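Local coordinates for encapsulated ferritin (Haliangium ochraceum, PDB 5N5F), which oxidises iron(II) to iron(III) with molecular oxygen, working as a ferritin-like cargo protein that supplies ferric mineral inside an encapsulin nanocompartment, at residues L14-E17 and T18-H22; L25-L28 and I29-E33; A34-W37 and Y38-A42; T68-W71 and I72-R75; T89-P92 and I93-E97. All blocks are in the same frame, centred on the assembly; numbering follows the deposited sequence.

Interaction 1. Residues L14-E17 and T18-H22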
# COMPACT_ATOMS: atom_id res chain seq x y z
N LEU B 14 -9.68 10.24 -22.08
CA LEU B 14 -10.69 9.20 -21.89
C LEU B 14 -12.07 9.75 -22.26
O LEU B 14 -12.43 10.86 -21.87
CB LEU B 14 -10.70 8.71 -20.44
CG LEU B 14 -9.37 8.23 -19.87
CD1 LEU B 14 -9.50 7.89 -18.39
CD2 LEU B 14 -8.85 7.02 -20.64
N SER B 15 -12.83 8.95 -23.00
CA SER B 15 -14.21 9.31 -23.29
C SER B 15 -15.01 9.38 -22.00
O SER B 15 -14.68 8.73 -21.00
CB SER B 15 -14.84 8.30 -24.24
OG SER B 15 -15.06 7.06 -23.59
N GLU B 16 -16.08 10.18 -22.02
CA GLU B 16 -16.94 10.29 -20.85
C GLU B 16 -17.60 8.96 -20.52
O GLU B 16 -17.95 8.70 -19.36
CB GLU B 16 -18.00 11.37 -21.06
CG GLU B 16 -18.82 11.70 -19.82
CD GLU B 16 -17.99 12.31 -18.70
OE1 GLU B 16 -16.86 12.78 -18.99
OE2 GLU B 16 -18.45 12.31 -17.54
N GLU B 17 -17.78 8.09 -21.52
CA GLU B 17 -18.34 6.77 -21.27
C GLU B 17 -17.34 5.89 -20.53
O GLU B 17 -17.72 5.15 -19.62
CB GLU B 17 -18.77 6.12 -22.58
CG GLU B 17 -19.96 6.80 -23.26
CD GLU B 17 -19.60 8.15 -23.86
OE1 GLU B 17 -18.44 8.33 -24.28
OE2 GLU B 17 -20.48 9.03 -23.90
N THR B 18 -16.06 5.96 -20.91
CA THR B 18 -15.04 5.21 -20.20
C THR B 18 -14.98 5.63 -18.73
O THR B 18 -14.87 4.78 -17.84
CB THR B 18 -13.68 5.41 -20.86
OG1 THR B 18 -13.72 4.90 -22.20
CG2 THR B 18 -12.58 4.70 -20.09
N LYS B 19 -15.06 6.94 -18.47
CA LYS B 19 -14.96 7.42 -17.09
C LYS B 19 -16.18 7.02 -16.27
O LYS B 19 -16.05 6.66 -15.10
CB LYS B 19 -14.77 8.93 -17.09
CG LYS B 19 -13.48 9.39 -17.77
CD LYS B 19 -13.01 10.74 -17.25
CE LYS B 19 -13.86 11.88 -17.81
NZ LYS B 19 -13.33 12.36 -19.11
N ASN B 20 -17.37 7.07 -16.87
CA ASN B 20 -18.56 6.61 -16.16
C ASN B 20 -18.53 5.10 -15.95
O ASN B 20 -19.01 4.61 -14.93
CB ASN B 20 -19.82 7.02 -16.92
CG ASN B 20 -20.09 8.51 -16.83
OD1 ASN B 20 -19.91 9.12 -15.78
ND2 ASN B 20 -20.52 9.10 -17.94
N MET B 21 -17.98 4.36 -16.91
CA MET B 21 -17.80 2.92 -16.72
C MET B 21 -16.79 2.65 -15.61
O MET B 21 -16.94 1.68 -14.85
CB MET B 21 -17.34 2.28 -18.03
CG MET B 21 -17.43 0.77 -18.05
SD MET B 21 -19.10 0.12 -17.83
CE MET B 21 -20.03 1.09 -19.01
N HIS B 22 -15.75 3.47 -15.51
CA HIS B 22 -14.80 3.34 -14.41
C HIS B 22 -15.49 3.51 -13.07
O HIS B 22 -15.34 2.68 -12.17
CB HIS B 22 -13.67 4.37 -14.59
CG HIS B 22 -12.88 4.62 -13.34
ND1 HIS B 22 -12.03 3.67 -12.80
CD2 HIS B 22 -12.80 5.70 -12.53
CE1 HIS B 22 -11.46 4.16 -11.72
NE2 HIS B 22 -11.91 5.39 -11.53
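Ser15 is the N-cap residue of helix 16-44, the long first helix of this ferritin-like domain, and Thr18 lies in its first turn. Ser15 OG donates to Thr18 OG1 at 2.9 Å. The geometry comes from Ser15 chi1 of 70°, which sets OG between its own backbone N and carbonyl carbon and swings it toward the start of the helix. Thr18 OG1 is also bonded to Asp43 of a second subunit, which makes the cap part of the assembly as well as of the helix end. Behind it the first regular turn closes with Lys19 N on Ser15 O, 3.1 Å. Lys19 folds back toward the N terminus, its chain bent at its third and fourth torsions. Lys19 CG rests on Leu14 CB at 3.9 Å, and the chain crosses Glu16 at about a right angle. There Lys19 NZ forms a salt bridge with Glu16 OE1 (3.6 Å) and a weak hydrogen bond with Leu14 O (3.3 Å), with Ala11 O as a further acceptor. One turn on, Asn20 ND2 lies 3.6 Å from Glu16 CG, its amide plane turned 79° from the Glu16 carboxylate. The two polar ends meet through Ser46 of a third subunit, whose hydroxyl is bonded to both. The whole is a serine N-cap with an i to i+3 salt bridge in the first turn.

Interaction 2. Residues L25-L28 and I29-E33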
# COMPACT_ATOMS: atom_id res chain seq x y z
N LEU B 25 -17.54 0.40 -12.43
CA LEU B 25 -16.74 -0.80 -12.18
C LEU B 25 -16.09 -0.76 -10.80
O LEU B 25 -16.02 -1.78 -10.11
CB LEU B 25 -15.69 -0.97 -13.28
CG LEU B 25 -16.22 -1.49 -14.62
CD1 LEU B 25 -15.17 -1.39 -15.72
CD2 LEU B 25 -16.70 -2.93 -14.48
N VAL B 26 -15.60 0.41 -10.37
CA VAL B 26 -15.00 0.46 -9.03
C VAL B 26 -16.07 0.26 -7.97
O VAL B 26 -15.81 -0.35 -6.93
CB VAL B 26 -14.23 1.78 -8.82
CG1 VAL B 26 -13.10 1.90 -9.84
CG2 VAL B 26 -15.16 2.99 -8.88
N THR B 27 -17.30 0.74 -8.22
CA THR B 27 -18.38 0.55 -7.26
C THR B 27 -18.76 -0.92 -7.17
O THR B 27 -18.90 -1.47 -6.07
CB THR B 27 -19.59 1.40 -7.65
OG1 THR B 27 -19.21 2.78 -7.71
CG2 THR B 27 -20.71 1.24 -6.63
N LEU B 28 -18.94 -1.58 -8.32
CA LEU B 28 -19.20 -3.01 -8.32
C LEU B 28 -18.09 -3.76 -7.59
O LEU B 28 -18.36 -4.65 -6.78
CB LEU B 28 -19.35 -3.52 -9.75
CG LEU B 28 -19.48 -5.03 -9.95
CD1 LEU B 28 -20.59 -5.61 -9.08
CD2 LEU B 28 -19.74 -5.36 -11.41
N ILE B 29 -16.83 -3.40 -7.86
CA ILE B 29 -15.70 -4.04 -7.18
C ILE B 29 -15.81 -3.85 -5.67
O ILE B 29 -15.67 -4.80 -4.90
CB ILE B 29 -14.38 -3.49 -7.74
CG1 ILE B 29 -14.11 -4.09 -9.12
CG2 ILE B 29 -13.22 -3.79 -6.79
CD1 ILE B 29 -13.03 -3.38 -9.90
N GLU B 30 -16.07 -2.61 -5.24
CA GLU B 30 -16.14 -2.35 -3.80
C GLU B 30 -17.27 -3.14 -3.16
O GLU B 30 -17.14 -3.63 -2.03
CB GLU B 30 -16.32 -0.85 -3.55
CG GLU B 30 -15.10 -0.03 -3.92
CD GLU B 30 -15.40 1.46 -3.96
OE1 GLU B 30 -16.52 1.85 -3.55
OE2 GLU B 30 -14.53 2.23 -4.41
N GLU B 31 -18.40 -3.26 -3.85
CA GLU B 31 -19.52 -4.02 -3.31
C GLU B 31 -19.19 -5.51 -3.24
O GLU B 31 -19.53 -6.18 -2.25
CB GLU B 31 -20.78 -3.76 -4.14
CG GLU B 31 -21.34 -2.36 -3.92
CD GLU B 31 -22.13 -1.83 -5.11
OE1 GLU B 31 -22.08 -2.45 -6.20
OE2 GLU B 31 -22.81 -0.79 -4.95
N LEU B 32 -18.52 -6.04 -4.26
CA LEU B 32 -18.11 -7.44 -4.21
C LEU B 32 -17.10 -7.70 -3.10
O LEU B 32 -17.09 -8.79 -2.51
CB LEU B 32 -17.54 -7.87 -5.56
CG LEU B 32 -18.55 -7.90 -6.72
CD1 LEU B 32 -17.83 -8.16 -8.03
CD2 LEU B 32 -19.62 -8.96 -6.49
N GLU B 33 -16.24 -6.73 -2.81
CA GLU B 33 -15.31 -6.90 -1.70
C GLU B 33 -16.05 -6.96 -0.37
O GLU B 33 -15.71 -7.77 0.50
CB GLU B 33 -14.28 -5.77 -1.71
CG GLU B 33 -13.30 -5.86 -2.87
CD GLU B 33 -12.33 -4.70 -2.95
OE1 GLU B 33 -12.48 -3.74 -2.16
OE2 GLU B 33 -11.42 -4.75 -3.80
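One face of the Glu31 carboxylate is turned back over Thr27: the carbonyl oxygen Thr27 O and the methyl Thr27 CG2 both lie above it on the same side. CG2 stands over Glu31 OE2 at 3.4 Å, while Thr27 O is 3.4 Å from Glu31 CD. Glu30 repeats the arrangement a residue earlier, with Val26 O over one face of its carboxylate, 3.5 Å from Glu30 CD. Both glutamates take CG anti to the carbonyl carbon (chi1 -72° in Glu31) and then run extended, which lays each chain back along the preceding turn of helix 16-44. Thr27 and Glu31 therefore run alongside each other, pointing the same way. The backbone beneath is regular, with Glu31 N on Thr27 O at 2.9 Å. Thr27 OG1 is used within the helix, by Arg23 O. Leu28 CD1 meets Leu32 CG at 3.9 Å, the two chains slanting past each other, and Leu32 packs on Leu28 of a second subunit. Glu30 OE1 forms a salt bridge with Arg41 of a third subunit. Glu31 OE1 has a probable hydrogen bond to Thr68 OG1 on helix 48-75, near His64 and Glu61. By similarity those two residues and Glu31 bind iron. The methyl and carbonyl oxygen of Thr27 lie against the Glu31 carboxylate without donating a hydrogen bond to it, so its bonds must come from other groups, probably Thr68 among them; this buried setting is consistent with a ligand of the ferroxidase centre, together with Glu61 and His64.

Interaction 3. Residues A34-W37 and Y38-A42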
# COMPACT_ATOMS: atom_id res chain seq x y z
N ALA B 34 -17.07 -6.12 -0.19
CA ALA B 34 -17.89 -6.19 1.01
C ALA B 34 -18.53 -7.56 1.16
O ALA B 34 -18.65 -8.08 2.28
CB ALA B 34 -18.96 -5.10 0.97
N VAL B 35 -18.96 -8.17 0.05
CA VAL B 35 -19.59 -9.49 0.10
C VAL B 35 -18.61 -10.52 0.64
O VAL B 35 -18.97 -11.38 1.45
CB VAL B 35 -20.12 -9.88 -1.29
CG1 VAL B 35 -20.62 -11.32 -1.31
CG2 VAL B 35 -21.24 -8.94 -1.71
N ASP B 36 -17.36 -10.47 0.17
CA ASP B 36 -16.36 -11.43 0.64
C ASP B 36 -15.99 -11.16 2.10
O ASP B 36 -15.91 -12.09 2.91
CB ASP B 36 -15.13 -11.37 -0.25
CG ASP B 36 -14.07 -12.38 0.13
OD1 ASP B 36 -14.39 -13.33 0.87
OD2 ASP B 36 -12.91 -12.23 -0.31
N TRP B 37 -15.76 -9.90 2.45
CA TRP B 37 -15.30 -9.57 3.80
C TRP B 37 -16.39 -9.79 4.84
O TRP B 37 -16.08 -10.19 5.98
CB TRP B 37 -14.81 -8.13 3.84
CG TRP B 37 -13.66 -7.87 2.92
CD1 TRP B 37 -12.85 -8.80 2.34
CD2 TRP B 37 -13.21 -6.59 2.45
NE1 TRP B 37 -11.91 -8.18 1.55
CE2 TRP B 37 -12.11 -6.83 1.60
CE3 TRP B 37 -13.62 -5.28 2.67
CZ2 TRP B 37 -11.42 -5.80 0.97
CZ3 TRP B 37 -12.93 -4.25 2.04
CH2 TRP B 37 -11.85 -4.52 1.20
N TYR B 38 -17.65 -9.55 4.50
CA TYR B 38 -18.73 -9.77 5.46
C TYR B 38 -18.88 -11.25 5.78
O TYR B 38 -19.05 -11.63 6.94
CB TYR B 38 -20.04 -9.20 4.94
CG TYR B 38 -20.15 -7.69 5.02
CD1 TYR B 38 -19.02 -6.90 5.21
CD2 TYR B 38 -21.38 -7.07 4.90
CE1 TYR B 38 -19.12 -5.52 5.27
CE2 TYR B 38 -21.49 -5.69 4.97
CZ TYR B 38 -20.37 -4.92 5.15
OH TYR B 38 -20.49 -3.55 5.22
N GLN B 39 -18.81 -12.11 4.76
CA GLN B 39 -18.93 -13.54 5.00
C GLN B 39 -17.80 -14.04 5.89
O GLN B 39 -18.03 -14.81 6.83
CB GLN B 39 -18.96 -14.30 3.68
CG GLN B 39 -19.24 -15.79 3.82
CD GLN B 39 -20.58 -16.06 4.50
OE1 GLN B 39 -21.63 -15.65 4.01
NE2 GLN B 39 -20.54 -16.75 5.63
N GLN B 40 -16.57 -13.61 5.61
CA GLN B 40 -15.43 -14.01 6.44
C GLN B 40 -15.64 -13.58 7.89
O GLN B 40 -15.41 -14.36 8.82
CB GLN B 40 -14.15 -13.40 5.88
CG GLN B 40 -13.68 -14.01 4.57
CD GLN B 40 -12.38 -13.40 4.09
OE1 GLN B 40 -11.49 -13.12 4.89
NE2 GLN B 40 -12.28 -13.18 2.79
N ARG B 41 -16.05 -12.33 8.11
CA ARG B 41 -16.21 -11.84 9.47
C ARG B 41 -17.39 -12.50 10.17
O ARG B 41 -17.32 -12.74 11.38
CB ARG B 41 -16.35 -10.32 9.46
CG ARG B 41 -15.06 -9.60 9.07
CD ARG B 41 -15.04 -8.16 9.56
NE ARG B 41 -15.82 -7.27 8.72
CZ ARG B 41 -15.34 -6.56 7.70
NH1 ARG B 41 -14.06 -6.63 7.37
NH2 ARG B 41 -16.16 -5.78 7.00
N ALA B 42 -18.46 -12.81 9.44
CA ALA B 42 -19.59 -13.51 10.04
C ALA B 42 -19.21 -14.93 10.42
O ALA B 42 -19.68 -15.45 11.44
CB ALA B 42 -20.78 -13.50 9.08
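Asp36 points CG away from its own N (chi1 -177°), and Gln40, one turn further along helix 16-44, sets its CG opposite the carbonyl carbon (chi1 -71°) and then stays extended; the two chains cross at a slant on the same side of the helix. This is an i to i+4 side-chain bridge on the long first helix of the ferritin-like fold. Gln40 NE2 donates to Asp36 OD1 at 2.9 Å. The acceptor lies in the amide plane, yet the donor comes from above the carboxylate, 48° out of its plane. The other oxygens of the pair are held from a second subunit: Asp36 OD2 by His22 ND1, Gln40 OE1 by His8 N. That same His8 meets the Trp37 ring, with Gln40 NE2 at the edge of that ring, near its plane. Tyr38 turns its ring back over Ala34, so that Ala34 C lies over one face and Ala34 O comes within 3.1 Å of Tyr38 CG. On the same face, Ala34 CB stands over Tyr38 CE1 at 4.3 Å. Arg41 also folds back along the helix, bent at its third torsion, its end already taken by Glu30 of a third subunit. The guanidinium spreads alongside the start of the Trp37 side chain, with Arg41 NH1 at 3.9 Å from Trp37 CB and with Trp37 O about 4.0 Å off the guanidinium plane of Arg41, nearer its margin than its centre.

Interaction 4. Residues T68-W71 and I72-R75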
# COMPACT_ATOMS: atom_id res chain seq x y z
N THR B 68 -25.71 -2.30 -9.89
CA THR B 68 -24.63 -1.68 -10.65
C THR B 68 -24.33 -2.47 -11.92
O THR B 68 -24.09 -1.89 -12.99
CB THR B 68 -23.37 -1.56 -9.79
OG1 THR B 68 -23.68 -0.86 -8.57
CG2 THR B 68 -22.28 -0.82 -10.53
N LEU B 69 -24.32 -3.80 -11.82
CA LEU B 69 -23.98 -4.62 -12.98
C LEU B 69 -25.02 -4.45 -14.08
O LEU B 69 -24.67 -4.39 -15.27
CB LEU B 69 -23.87 -6.09 -12.57
CG LEU B 69 -23.54 -7.11 -13.67
CD1 LEU B 69 -22.25 -6.76 -14.41
CD2 LEU B 69 -23.46 -8.50 -13.07
N GLU B 70 -26.30 -4.34 -13.71
CA GLU B 70 -27.33 -4.11 -14.71
C GLU B 70 -27.13 -2.76 -15.40
O GLU B 70 -27.38 -2.64 -16.61
CB GLU B 70 -28.72 -4.18 -14.07
CG GLU B 70 -29.88 -3.83 -15.01
CD GLU B 70 -30.00 -4.76 -16.20
OE1 GLU B 70 -29.25 -5.76 -16.27
OE2 GLU B 70 -30.85 -4.50 -17.08
N TRP B 71 -26.70 -1.74 -14.66
CA TRP B 71 -26.38 -0.47 -15.30
C TRP B 71 -25.25 -0.64 -16.31
O TRP B 71 -25.33 -0.13 -17.43
CB TRP B 71 -26.01 0.57 -14.26
CG TRP B 71 -25.81 1.93 -14.84
CD1 TRP B 71 -26.72 2.94 -14.90
CD2 TRP B 71 -24.62 2.43 -15.46
NE1 TRP B 71 -26.17 4.04 -15.51
CE2 TRP B 71 -24.88 3.75 -15.87
CE3 TRP B 71 -23.35 1.89 -15.70
CZ2 TRP B 71 -23.93 4.54 -16.51
CZ3 TRP B 71 -22.40 2.68 -16.34
CH2 TRP B 71 -22.70 3.99 -16.73
N ILE B 72 -24.20 -1.37 -15.93
CA ILE B 72 -23.11 -1.65 -16.85
C ILE B 72 -23.62 -2.39 -18.08
O ILE B 72 -23.25 -2.07 -19.22
CB ILE B 72 -22.01 -2.45 -16.13
CG1 ILE B 72 -21.36 -1.58 -15.05
CG2 ILE B 72 -20.96 -2.95 -17.12
CD1 ILE B 72 -20.40 -2.33 -14.16
N ARG B 73 -24.49 -3.39 -17.88
CA ARG B 73 -24.93 -4.21 -19.00
C ARG B 73 -25.70 -3.38 -20.03
O ARG B 73 -25.60 -3.64 -21.24
CB ARG B 73 -25.81 -5.36 -18.51
CG ARG B 73 -26.19 -6.35 -19.61
CD ARG B 73 -27.41 -7.18 -19.24
NE ARG B 73 -28.62 -6.36 -19.21
CZ ARG B 73 -29.38 -6.10 -20.26
NH1 ARG B 73 -29.07 -6.57 -21.46
NH2 ARG B 73 -30.46 -5.34 -20.12
N ARG B 74 -26.48 -2.41 -19.57
CA ARG B 74 -27.28 -1.61 -20.49
C ARG B 74 -26.45 -0.67 -21.35
O ARG B 74 -26.98 -0.16 -22.35
CB ARG B 74 -28.32 -0.81 -19.69
CG ARG B 74 -29.36 -1.69 -19.01
CD ARG B 74 -30.30 -0.87 -18.14
NE ARG B 74 -31.26 -1.73 -17.45
CZ ARG B 74 -32.33 -1.29 -16.80
NH1 ARG B 74 -32.59 0.01 -16.73
NH2 ARG B 74 -33.14 -2.15 -16.21
N ARG B 75 -25.18 -0.45 -21.02
CA ARG B 75 -24.33 0.47 -21.77
C ARG B 75 -23.07 -0.19 -22.30
O ARG B 75 -22.22 0.49 -22.89
CB ARG B 75 -23.97 1.67 -20.90
CG ARG B 75 -25.15 2.59 -20.61
CD ARG B 75 -24.83 3.56 -19.50
NE ARG B 75 -25.96 4.44 -19.22
CZ ARG B 75 -27.04 4.08 -18.55
NH1 ARG B 75 -27.16 2.85 -18.08
NH2 ARG B 75 -28.02 4.96 -18.34
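Thr68 through Arg73 continue the regular turns of helix 48-75, with Ile72 N on Thr68 O at 3.0 Å and Arg73 N on Leu69 O at 2.8 Å. Glu70 and the arginines after it make a salt-bridge network. Glu70 takes CG anti to the backbone N and bends at the next bond, which brings the carboxylate beside Arg73, their planes 25° apart. Arg73 grips it side-on: NE donates to Glu70 OE1 at 3.1 Å and NH2 to Glu70 OE2 at 3.2 Å, each on the syn side. Arg74 comes across with its guanidinium turned 89° to the carboxylate, and NE reaches OE2 on the anti side at 2.8 Å. Glu70 OE2 thus accepts from two arginines, both from one face. Phe88 N and Thr89 N of a second subunit add further bonds to the carboxylate, Thr89 OG1 also takes Arg74 NH2, and Asp80 holds the other end of Arg73. Separate from this network, Arg75 extends back over Trp71, its guanidinium flat on the indole with centres 3.7 Å apart and planes at 8°. Arg75 CD adds a CH-pi contact, 3.6 Å from the centroid of the six-membered ring of Trp71. Glu47 of a third subunit bonds both Trp71 NE1 and Arg75. The set combines i to i+3 and i to i+4 salt bridges with an i to i+4 cation-pi stack.

Interaction 5. Residues T89-P92 and I93-E97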
# COMPACT_ATOMS: atom_id res chain seq x y z
N THR B 89 -27.53 -20.53 -16.50
CA THR B 89 -27.32 -21.72 -17.32
C THR B 89 -27.21 -22.95 -16.42
O THR B 89 -27.12 -22.86 -15.20
CB THR B 89 -26.05 -21.58 -18.18
OG1 THR B 89 -24.92 -21.36 -17.33
CG2 THR B 89 -26.20 -20.42 -19.14
N GLU B 90 -27.21 -24.12 -17.06
CA GLU B 90 -27.22 -25.40 -16.36
C GLU B 90 -25.98 -26.23 -16.64
O GLU B 90 -25.36 -26.75 -15.70
CB GLU B 90 -28.47 -26.20 -16.75
CG GLU B 90 -29.79 -25.46 -16.53
CD GLU B 90 -30.17 -25.35 -15.06
OE1 GLU B 90 -29.33 -25.67 -14.20
OE2 GLU B 90 -31.31 -24.93 -14.78
N ARG B 91 -25.60 -26.38 -17.91
CA ARG B 91 -24.49 -27.25 -18.27
C ARG B 91 -23.17 -26.70 -17.74
O ARG B 91 -23.08 -25.54 -17.33
CB ARG B 91 -24.43 -27.39 -19.79
CG ARG B 91 -24.32 -26.07 -20.55
CD ARG B 91 -24.76 -26.19 -22.00
NE ARG B 91 -23.74 -26.80 -22.85
CZ ARG B 91 -23.77 -26.77 -24.18
NH1 ARG B 91 -24.76 -26.17 -24.81
NH2 ARG B 91 -22.79 -27.35 -24.87
N PRO B 92 -22.12 -27.53 -17.72
CA PRO B 92 -20.80 -27.05 -17.28
C PRO B 92 -20.41 -25.76 -17.99
O PRO B 92 -20.60 -25.60 -19.19
CB PRO B 92 -19.87 -28.21 -17.65
CG PRO B 92 -20.74 -29.42 -17.55
CD PRO B 92 -22.11 -28.98 -17.99
N ILE B 93 -19.82 -24.85 -17.21
CA ILE B 93 -19.58 -23.49 -17.69
C ILE B 93 -18.67 -23.50 -18.92
O ILE B 93 -18.92 -22.78 -19.89
CB ILE B 93 -18.99 -22.63 -16.55
CG1 ILE B 93 -20.04 -22.41 -15.47
CG2 ILE B 93 -18.49 -21.29 -17.07
CD1 ILE B 93 -19.47 -22.02 -14.12
N LEU B 94 -17.61 -24.30 -18.89
CA LEU B 94 -16.65 -24.29 -19.99
C LEU B 94 -17.26 -24.79 -21.30
O LEU B 94 -16.71 -24.51 -22.37
CB LEU B 94 -15.42 -25.12 -19.64
CG LEU B 94 -14.53 -24.53 -18.54
CD1 LEU B 94 -13.42 -25.51 -18.17
CD2 LEU B 94 -13.94 -23.20 -18.97
N GLU B 95 -18.38 -25.51 -21.24
CA GLU B 95 -19.04 -26.00 -22.45
C GLU B 95 -19.88 -24.94 -23.14
O GLU B 95 -20.41 -25.20 -24.22
CB GLU B 95 -19.91 -27.21 -22.12
CG GLU B 95 -19.12 -28.49 -21.86
CD GLU B 95 -20.01 -29.66 -21.49
OE1 GLU B 95 -21.24 -29.55 -21.67
OE2 GLU B 95 -19.48 -30.69 -21.02
N LEU B 96 -20.03 -23.75 -22.54
CA LEU B 96 -20.82 -22.68 -23.14
C LEU B 96 -19.99 -21.73 -23.99
O LEU B 96 -20.58 -20.88 -24.68
CB LEU B 96 -21.53 -21.89 -22.04
CG LEU B 96 -22.56 -22.67 -21.22
CD1 LEU B 96 -22.80 -21.98 -19.88
CD2 LEU B 96 -23.86 -22.80 -21.99
N GLU B 97 -18.67 -21.83 -23.96
CA GLU B 97 -17.82 -20.94 -24.75
C GLU B 97 -17.65 -21.47 -26.17
O GLU B 97 -18.34 -22.40 -26.59
CB GLU B 97 -16.45 -20.78 -24.09
CG GLU B 97 -15.51 -19.84 -24.83
CD GLU B 97 -14.26 -19.50 -24.04
OE1 GLU B 97 -14.35 -19.42 -22.79
OE2 GLU B 97 -13.19 -19.33 -24.66
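Leu96 touches two residues of 89-92 with its two methyls. CD1 reaches Thr89 tip to tip, 3.4 Å from its OG1, and CD2 lies 3.5 Å from Arg91 CD, under the aliphatic part of that chain. Arg91 begins with chi1 of 56°, which brings CG over Leu96, then bends at its third torsion to place the guanidinium beside Glu95. There Arg91 NE and Glu95 OE1 form a long salt bridge of 3.9 Å, the guanidinium and carboxylate planes 74° apart. Glu95 O sits over one guanidinium face, 3.3 Å from Arg91 NH2. Pro92 runs alongside Glu95, with Pro92 CD at 3.8 Å from Glu95 OE1. What sets these groups is a short 3-10 turn, 93-95, begun by Glu95 N on Pro92 O at 3.0 Å. Further out, Leu96 and Ile93 pack on Tyr86 of helix 77-86, Thr89 OG1 is bonded to Tyr86 O, and Ile93 rests on Trp71 of a second subunit. The chemistry is mostly apolar contact around Leu96, with a long ion pair at the surface that probably adds only modestly; Thr89 OG1 and Arg91 O supply polar ties to Arg74 of the second subunit.

In the fold
Interactions 1, 2 and 3 follow one another along helix 16-44, interaction 4 lies late in helix 48-75, and interaction 5 is in the tail after helix 77-86. All are in series: each closes a turn or two, and none nests in or crosses another. The hairpin of the two long helices joins them: Met21 of interaction 1 packs on Trp71 and Ile72 of interaction 4, while from interaction 2 Leu25 packs on Ile72 and Glu31 probably bonds to Thr68. Interactions 1 and 3 lie on opposite sides of the chain's centre, about 30 Å between centres, yet meet between subunits through His22 and Asp36. Likewise 89-92 reaches the arginine network of 68-75, tying the tail to a neighbouring subunit.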